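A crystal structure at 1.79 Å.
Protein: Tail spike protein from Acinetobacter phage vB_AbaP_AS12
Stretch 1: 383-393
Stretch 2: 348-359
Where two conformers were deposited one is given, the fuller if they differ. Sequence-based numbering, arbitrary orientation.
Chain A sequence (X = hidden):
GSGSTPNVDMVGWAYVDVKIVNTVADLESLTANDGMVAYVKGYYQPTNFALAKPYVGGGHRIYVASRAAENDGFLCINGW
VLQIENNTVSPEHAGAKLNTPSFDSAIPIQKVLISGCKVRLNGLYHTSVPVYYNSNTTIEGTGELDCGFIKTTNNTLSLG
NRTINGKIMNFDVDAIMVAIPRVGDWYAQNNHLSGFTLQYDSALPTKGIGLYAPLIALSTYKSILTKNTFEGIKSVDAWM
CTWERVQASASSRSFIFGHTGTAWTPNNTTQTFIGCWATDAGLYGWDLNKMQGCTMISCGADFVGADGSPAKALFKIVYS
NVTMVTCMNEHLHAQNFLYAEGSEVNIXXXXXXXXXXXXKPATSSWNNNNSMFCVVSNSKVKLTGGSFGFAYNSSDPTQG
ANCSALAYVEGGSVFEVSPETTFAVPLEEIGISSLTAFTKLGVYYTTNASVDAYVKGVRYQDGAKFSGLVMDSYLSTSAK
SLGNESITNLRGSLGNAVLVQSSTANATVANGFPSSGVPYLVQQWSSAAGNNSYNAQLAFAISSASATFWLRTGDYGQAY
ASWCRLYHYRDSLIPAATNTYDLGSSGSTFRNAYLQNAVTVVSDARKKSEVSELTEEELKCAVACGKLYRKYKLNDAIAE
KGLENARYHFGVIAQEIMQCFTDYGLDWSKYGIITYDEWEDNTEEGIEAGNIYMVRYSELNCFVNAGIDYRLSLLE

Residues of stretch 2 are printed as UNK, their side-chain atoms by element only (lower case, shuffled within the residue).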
ATOM      1  N   LEU A 383     -11.290  -0.891   6.430  1.00 12.02           N
ATOM      2  CA  LEU A 383     -10.948  -2.245   6.008  1.00 10.59           C
ATOM      3  C   LEU A 383     -11.056  -2.279   4.492  1.00 11.33           C
ATOM      4  O   LEU A 383     -12.161  -2.249   3.938  1.00 11.81           O
ATOM      5  CB  LEU A 383     -11.863  -3.279   6.653  1.00  9.94           C
ATOM      6  CG  LEU A 383     -12.051  -3.140   8.176  1.00 11.72           C
ATOM      7  CD1 LEU A 383     -12.870  -4.278   8.712  1.00 12.19           C
ATOM      8  CD2 LEU A 383     -10.732  -3.065   8.902  1.00 13.43           C
ATOM      9  N   THR A 384      -9.904  -2.282   3.832  1.00 10.82           N
ATOM     10  CA  THR A 384      -9.807  -2.358   2.376  1.00 12.29           C
ATOM     11  C   THR A 384      -9.598  -3.824   2.031  1.00 12.36           C
ATOM     12  O   THR A 384      -8.485  -4.335   2.120  1.00 11.32           O
ATOM     13  CB  THR A 384      -8.656  -1.495   1.869  1.00 19.12           C
ATOM     14  OG1 THR A 384      -8.869  -0.136   2.289  1.00 19.35           O
ATOM     15  CG2 THR A 384      -8.567  -1.541   0.355  1.00 20.20           C
ATOM     16  N   GLY A 385     -10.670  -4.490   1.632  1.00 11.58           N
ATOM     17  CA  GLY A 385     -10.638  -5.928   1.475  1.00 12.64           C
ATOM     18  C   GLY A 385     -10.256  -6.618   2.769  1.00 11.72           C
ATOM     19  O   GLY A 385     -10.623  -6.192   3.870  1.00 11.30           O
ATOM     20  N   GLY A 386      -9.516  -7.707   2.632  1.00 10.47           N
ATOM     21  CA  GLY A 386      -9.127  -8.512   3.764  1.00  9.84           C
ATOM     22  C   GLY A 386     -10.132  -9.603   4.091  1.00  9.67           C
ATOM     23  O   GLY A 386     -11.278  -9.626   3.621  1.00 11.68           O
ATOM     24  N   SER A 387      -9.646 -10.521   4.912  1.00 10.52           N
ATOM     25  CA  SER A 387     -10.431 -11.634   5.425  0.50 11.91           C
ATOM     26  C   SER A 387     -10.163 -11.728   6.918  1.00 12.64           C
ATOM     27  O   SER A 387      -9.004 -11.780   7.349  1.00 12.98           O
ATOM     28  CB  SER A 387     -10.081 -12.952   4.723  0.50 13.34           C
ATOM     29  OG  SER A 387      -8.757 -13.334   4.995  0.50 17.26           O
ATOM     30  N   PHE A 388     -11.230 -11.719   7.705  1.00  9.50           N
ATOM     31  CA  PHE A 388     -11.123 -11.652   9.170  1.00 10.03           C
ATOM     32  C   PHE A 388     -11.832 -12.835   9.804  1.00 12.21           C
ATOM     33  O   PHE A 388     -13.070 -12.908   9.799  1.00 12.91           O
ATOM     34  CB  PHE A 388     -11.687 -10.339   9.681  1.00 12.99           C
ATOM     35  CG  PHE A 388     -10.896  -9.146   9.233  1.00 12.28           C
ATOM     36  CD1 PHE A 388     -11.193  -8.516   8.032  1.00 10.81           C
ATOM     37  CD2 PHE A 388      -9.826  -8.684   9.989  1.00 11.42           C
ATOM     38  CE1 PHE A 388     -10.463  -7.417   7.618  1.00 11.08           C
ATOM     39  CE2 PHE A 388      -9.082  -7.613   9.574  1.00 10.62           C
ATOM     40  CZ  PHE A 388      -9.387  -6.976   8.381  1.00 12.05           C
ATOM     41  N   GLY A 389     -11.034 -13.728  10.384  1.00 11.04           N
ATOM     42  CA  GLY A 389     -11.505 -14.985  10.921  1.00 12.90           C
ATOM     43  C   GLY A 389     -12.080 -14.860  12.320  1.00 12.32           C
ATOM     44  O   GLY A 389     -11.706 -15.629  13.211  1.00 12.61           O
ATOM     45  N   PHE A 390     -13.005 -13.912  12.523  1.00 11.03           N
ATOM     46  CA  PHE A 390     -13.708 -13.802  13.795  1.00 10.75           C
ATOM     47  C   PHE A 390     -14.624 -15.018  13.925  1.00 13.10           C
ATOM     48  O   PHE A 390     -15.500 -15.228  13.081  1.00 13.80           O
ATOM     49  CB  PHE A 390     -14.519 -12.508  13.840  1.00 10.83           C
ATOM     50  CG  PHE A 390     -13.693 -11.254  13.620  1.00 10.66           C
ATOM     51  CD1 PHE A 390     -12.480 -11.074  14.270  1.00 13.43           C
ATOM     52  CD2 PHE A 390     -14.145 -10.268  12.774  1.00 12.82           C
ATOM     53  CE1 PHE A 390     -11.725  -9.929  14.056  1.00 11.64           C
ATOM     54  CE2 PHE A 390     -13.418  -9.129  12.551  1.00 11.95           C
ATOM     55  CZ  PHE A 390     -12.200  -8.949  13.173  1.00 11.75           C
ATOM     56  N   ALA A 391     -14.411 -15.835  14.961  1.00 10.28           N
ATOM     57  CA  ALA A 391     -15.017 -17.165  14.980  1.00 11.53           C
ATOM     58  C   ALA A 391     -16.517 -17.124  15.213  1.00 11.50           C
ATOM     59  O   ALA A 391     -17.222 -18.041  14.765  1.00 12.17           O
ATOM     60  CB  ALA A 391     -14.355 -18.035  16.055  1.00 12.80           C
ATOM     61  N   TYR A 392     -17.020 -16.121  15.940  1.00 11.07           N
ATOM     62  CA  TYR A 392     -18.344 -16.216  16.545  1.00 10.33           C
ATOM     63  C   TYR A 392     -19.288 -15.073  16.177  1.00 12.62           C
ATOM     64  O   TYR A 392     -18.936 -13.890  16.251  1.00 12.12           O
ATOM     65  CB  TYR A 392     -18.246 -16.262  18.075  1.00 10.68           C
ATOM     66  CG  TYR A 392     -17.307 -17.331  18.588  1.00 10.96           C
ATOM     67  CD1 TYR A 392     -17.398 -18.648  18.152  1.00 11.99           C
ATOM     68  CD2 TYR A 392     -16.291 -17.005  19.461  1.00 11.96           C
ATOM     69  CE1 TYR A 392     -16.530 -19.599  18.606  1.00 13.52           C
ATOM     70  CE2 TYR A 392     -15.415 -17.943  19.908  1.00 13.18           C
ATOM     71  CZ  TYR A 392     -15.526 -19.234  19.479  1.00 13.35           C
ATOM     72  OH  TYR A 392     -14.642 -20.163  19.959  1.00 14.72           O
ATOM     73  N   ASN A 393     -20.526 -15.449  15.880  1.00 12.01           N
ATOM     74  CA  ASN A 393     -21.663 -14.544  15.953  1.00 11.32           C
ATOM     75  C   ASN A 393     -22.688 -15.181  16.884  1.00 11.41           C
ATOM     76  O   ASN A 393     -22.411 -16.204  17.530  1.00 11.33           O
ATOM     77  CB  ASN A 393     -22.206 -14.196  14.555  1.00 12.62           C
ATOM     78  CG  ASN A 393     -22.868 -15.364  13.856  1.00 14.12           C
ATOM     79  OD1 ASN A 393     -23.261 -16.358  14.485  1.00 14.83           O
ATOM     80  ND2 ASN A 393     -23.037 -15.229  12.535  1.00 14.80           N
ATOM     81  N   UNK A 348      -5.287  -3.034   4.825  1.00 12.19           N
ATOM     82  CA  UNK A 348      -5.516  -3.426   3.436  0.50 12.70           C
ATOM     83  C   UNK A 348      -5.120  -4.883   3.241  1.00 12.45           C
ATOM     84  O   UNK A 348      -3.971  -5.269   3.498  1.00 12.36           O
ATOM     85  c   UNK A 348      -4.749  -2.524   2.458  0.50 14.32           C
ATOM     86  o   UNK A 348      -3.363  -2.816   2.434  0.50 19.19           O
ATOM     87  N   UNK A 349      -6.078  -5.691   2.782  1.00  8.94           N
ATOM     88  CA  UNK A 349      -5.833  -7.099   2.452  1.00  8.97           C
ATOM     89  C   UNK A 349      -5.241  -7.869   3.632  1.00  9.11           C
ATOM     90  O   UNK A 349      -4.324  -8.670   3.478  1.00 10.62           O
ATOM     91  c   UNK A 349      -5.038  -8.476   0.471  1.00 11.44           C
ATOM     92  o   UNK A 349      -5.767  -9.377   0.858  1.00 11.52           O
ATOM     93  c   UNK A 349      -4.927  -7.175   1.222  1.00  9.41           C
ATOM     94  n   UNK A 349      -4.306  -8.569  -0.648  1.00 12.12           N
ATOM     95  N   UNK A 350      -5.805  -7.649   4.815  1.00  8.28           N
ATOM     96  CA  UNK A 350      -5.455  -8.434   5.996  1.00  9.19           C
ATOM     97  C   UNK A 350      -5.878  -9.888   5.812  1.00 10.62           C
ATOM     98  O   UNK A 350      -6.771 -10.220   5.027  1.00 10.97           O
ATOM     99  c   UNK A 350      -5.101  -9.570  10.485  1.00 11.06           C
ATOM    100  c   UNK A 350      -5.790  -9.271   9.313  1.00 10.42           C
ATOM    101  c   UNK A 350      -6.117  -7.851   7.252  1.00 10.63           C
ATOM    102  c   UNK A 350      -5.398  -8.186   8.527  1.00  8.60           C
ATOM    103  c   UNK A 350      -4.021  -8.803  10.876  1.00 10.90           C
ATOM    104  c   UNK A 350      -4.324  -7.422   8.940  1.00  9.94           C
ATOM    105  c   UNK A 350      -3.628  -7.715  10.094  1.00 11.00           C
ATOM    106  N   UNK A 351      -5.198 -10.781   6.537  1.00  8.97           N
ATOM    107  CA  UNK A 351      -5.610 -12.177   6.565  1.00  8.16           C
ATOM    108  C   UNK A 351      -5.460 -12.609   8.025  1.00 10.05           C
ATOM    109  O   UNK A 351      -4.348 -12.884   8.500  1.00 10.12           O
ATOM    110  c   UNK A 351      -4.790 -13.012   5.583  1.00 10.63           C
ATOM    111  o   UNK A 351      -5.873 -14.993   6.400  1.00 12.18           O
ATOM    112  n   UNK A 351      -4.885 -15.108   4.378  1.00 14.35           N
ATOM    113  c   UNK A 351      -5.244 -14.453   5.488  1.00 13.49           C
ATOM    114  N   UNK A 352      -6.570 -12.577   8.756  1.00 10.08           N
ATOM    115  CA  UNK A 352      -6.584 -12.870  10.181  1.00  9.48           C
ATOM    116  C   UNK A 352      -7.319 -14.177  10.444  1.00 10.04           C
ATOM    117  O   UNK A 352      -8.429 -14.391   9.946  1.00 10.52           O
ATOM    118  N   UNK A 353      -6.686 -15.047  11.231  1.00 10.05           N
ATOM    119  CA  UNK A 353      -7.160 -16.413  11.409  1.00 10.03           C
ATOM    120  C   UNK A 353      -7.259 -16.753  12.883  1.00  9.57           C
ATOM    121  O   UNK A 353      -6.430 -16.317  13.686  1.00 12.05           O
ATOM    122  n   UNK A 353      -4.823 -17.661   7.229  1.00 19.95           N
ATOM    123  c   UNK A 353      -6.026 -17.023   9.248  1.00 18.89           C
ATOM    124  c   UNK A 353      -5.124 -17.982   8.493  1.00 23.41           C
ATOM    125  o   UNK A 353      -4.712 -19.009   9.034  1.00 25.18           O
ATOM    126  c   UNK A 353      -6.219 -17.396  10.710  1.00 15.10           C
ATOM    127  N   UNK A 354      -8.281 -17.538  13.222  1.00 10.75           N
ATOM    128  CA  UNK A 354      -8.414 -18.131  14.546  1.00 11.18           C
ATOM    129  C   UNK A 354      -8.486 -17.025  15.598  1.00 10.85           C
ATOM    130  O   UNK A 354      -7.667 -16.921  16.506  1.00 11.48           O
ATOM    131  c   UNK A 354      -7.275 -19.120  14.815  1.00 13.98           C
ATOM    132  N   UNK A 355      -9.483 -16.166  15.423  1.00  9.60           N
ATOM    133  CA  UNK A 355      -9.743 -15.058  16.335  1.00  9.49           C
ATOM    134  C   UNK A 355     -10.997 -15.403  17.130  1.00 11.01           C
ATOM    135  O   UNK A 355     -12.114 -15.440  16.591  1.00 11.88           O
ATOM    136  c   UNK A 355      -8.625 -13.400  14.790  1.00 11.56           C
ATOM    137  c   UNK A 355      -8.903 -12.401  13.660  1.00 13.61           C
ATOM    138  c   UNK A 355      -9.900 -13.719  15.599  1.00  9.66           C
ATOM    139  c   UNK A 355     -10.235 -12.601  16.614  1.00  9.89           C
ATOM    140  N   UNK A 356     -10.814 -15.663  18.424  1.00 10.44           N
ATOM    141  CA  UNK A 356     -11.888 -16.151  19.287  1.00  9.56           C
ATOM    142  C   UNK A 356     -12.508 -14.965  20.013  1.00 11.81           C
ATOM    143  O   UNK A 356     -12.071 -14.574  21.093  1.00 13.02           O
ATOM    144  c   UNK A 356     -11.330 -17.205  20.222  1.00 11.39           C
ATOM    145  c   UNK A 356     -11.614 -19.191  18.726  1.00 17.28           C
ATOM    146  c   UNK A 356     -10.771 -18.304  19.397  1.00 13.13           C
ATOM    147  c   UNK A 356      -9.413 -18.401  19.185  1.00 14.76           C
ATOM    148  c   UNK A 356      -8.889 -19.422  18.376  1.00 16.74           C
ATOM    149  o   UNK A 356      -9.194 -21.285  16.936  1.00 26.09           O
ATOM    150  c   UNK A 356      -9.731 -20.295  17.741  1.00 22.66           C
ATOM    151  c   UNK A 356     -11.096 -20.198  17.907  1.00 20.29           C
ATOM    152  N   UNK A 357     -13.536 -14.381  19.388  1.00 10.90           N
ATOM    153  CA  UNK A 357     -14.135 -13.131  19.851  1.00  9.37           C
ATOM    154  C   UNK A 357     -15.253 -13.436  20.851  1.00 10.80           C
ATOM    155  O   UNK A 357     -16.447 -13.246  20.596  1.00 11.79           O
ATOM    156  o   UNK A 357     -15.492 -14.242  17.473  1.00 11.24           O
ATOM    157  c   UNK A 357     -14.646 -12.310  18.670  1.00 10.27           C
ATOM    158  n   UNK A 357     -16.735 -12.389  17.437  1.00 11.36           N
ATOM    159  c   UNK A 357     -15.666 -13.069  17.800  1.00 10.57           C
ATOM    160  N   UNK A 358     -14.826 -13.902  22.028  1.00 11.86           N
ATOM    161  CA  UNK A 358     -15.750 -14.324  23.078  1.00 10.89           C
ATOM    162  C   UNK A 358     -15.513 -13.623  24.412  1.00 11.26           C
ATOM    163  O   UNK A 358     -16.015 -14.093  25.444  1.00 13.19           O
ATOM    164  n   UNK A 358     -12.877 -19.812  24.617  1.00 15.40           N
ATOM    165  c   UNK A 358     -12.923 -18.335  24.415  1.00 16.46           C
ATOM    166  c   UNK A 358     -14.286 -17.863  23.940  1.00 14.83           C
ATOM    167  c   UNK A 358     -14.281 -16.336  23.677  1.00 12.79           C
ATOM    168  c   UNK A 358     -15.669 -15.841  23.285  1.00 11.28           C
ATOM    169  N   UNK A 359     -14.782 -12.514  24.429  1.00 11.44           N
ATOM    170  CA  UNK A 359     -14.343 -11.899  25.671  1.00 12.33           C
ATOM    171  C   UNK A 359     -15.032 -10.561  25.907  1.00 13.20           C
ATOM    172  O   UNK A 359     -15.287  -9.796  24.970  1.00 13.44           O
ATOM    173  c   UNK A 359     -11.570 -13.477  24.349  1.00 11.46           C
ATOM    174  c   UNK A 359     -12.828 -11.732  25.668  1.00 13.59           C
ATOM    175  o   UNK A 359     -10.287 -16.752  25.368  1.00 13.22           O
ATOM    176  c   UNK A 359     -11.442 -15.115  26.570  1.00 11.61           C
ATOM    177  c   UNK A 359     -12.059 -13.913  26.649  1.00 12.77           C
ATOM    178  c   UNK A 359     -10.898 -15.521  25.384  1.00 11.80           C
ATOM    179  c   UNK A 359     -12.131 -13.060  25.546  1.00 11.64           C
ATOM    180  c   UNK A 359     -10.943 -14.709  24.258  1.00 11.37           C
TER
HETATM  181  O   HOH W   1      -8.162  -5.684   5.283  1.00  9.60           O
HETATM  182  O   HOH W   2      -9.118 -15.285   7.379  1.00 26.02           O
HETATM  183  O   HOH W   3     -12.913 -20.640  21.966  1.00 28.28           O

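Position 348 carries one carbon and then one oxygen. Its CB lies 4.1 Å from CB of Thr384, on the same face of the sheet. It is Ser348.

Position 349 has two carbons, the second carrying one oxygen and one nitrogen. Its CA-to-CB bond points away from stretch 1, while the backbone N of 349 donates to O of Thr384 at 2.8 Å. The residue is Asn349.

Position 350 has one carbon and then a six-carbon ring without a heteroatom. Its CB is 3.6 Å from CZ of Phe388. The ring planes are 2° apart, but the rings are slid and barely overlap. It is Phe350.

Position 351 again has two carbons ending in one oxygen and one nitrogen. It shares a face with Ser387, whose O accepts a CA-H contact from CA of 351 at 3.5 Å. It is Asn351.

Position 352 has no side-chain atoms, so it is Gly352. A CB here would be crowded by CE2 of Phe350.

Position 353 has three carbons, the third carrying oxygen and nitrogen; its CA-to-CB bond points away from stretch 1. It is Gln353; its NE2 donates to OD1 of Asn351 at 3.0 Å.

Position 354 has one carbon, also pointing away. It is Ala354.

Position 355 has four carbons, forked at the first, with one arm two carbons long. That is Ile355. Its CG2 meets the edge of the Phe390 ring, 3.6 Å from CD1 of Phe390.

Position 356 has one carbon and a six-carbon ring bearing an oxygen. The ring reaches Ala391 and Tyr392. It is Tyr356, with CD1 3.4 Å from OH of Tyr392.

Position 357 has two carbons, then one oxygen and one nitrogen. Its CA-to-CB bond points toward stretch 1, and its end meets the backbone of Tyr392. It is Asn357. Its OD1 accepts from N of Tyr392 and its ND2 donates to O of Tyr392, both at 2.9 Å.

Position 358 has four carbons in a row ending in nitrogen: Lys358. Water 3 links its NZ (2.8 Å) to OH of Tyr392 (2.7 Å).

Position 359 has one carbon and then a six-carbon ring bearing one oxygen, and does not reach stretch 1. It is Tyr359.

The contact is a parallel strand pairing. N of Gly352 donates to O of Ser387 at 2.9 Å, and N of Gly389 to O of Gly352 at 2.7 Å. A bulge then shifts the register by one, and N of Ala391 bonds O of Ile355 at 2.8 Å. Beyond the strands, the Asn357 amide holds the Tyr392 backbone at both N and O.

Stretch 2 (348-359) SNFNGQAIYNKY
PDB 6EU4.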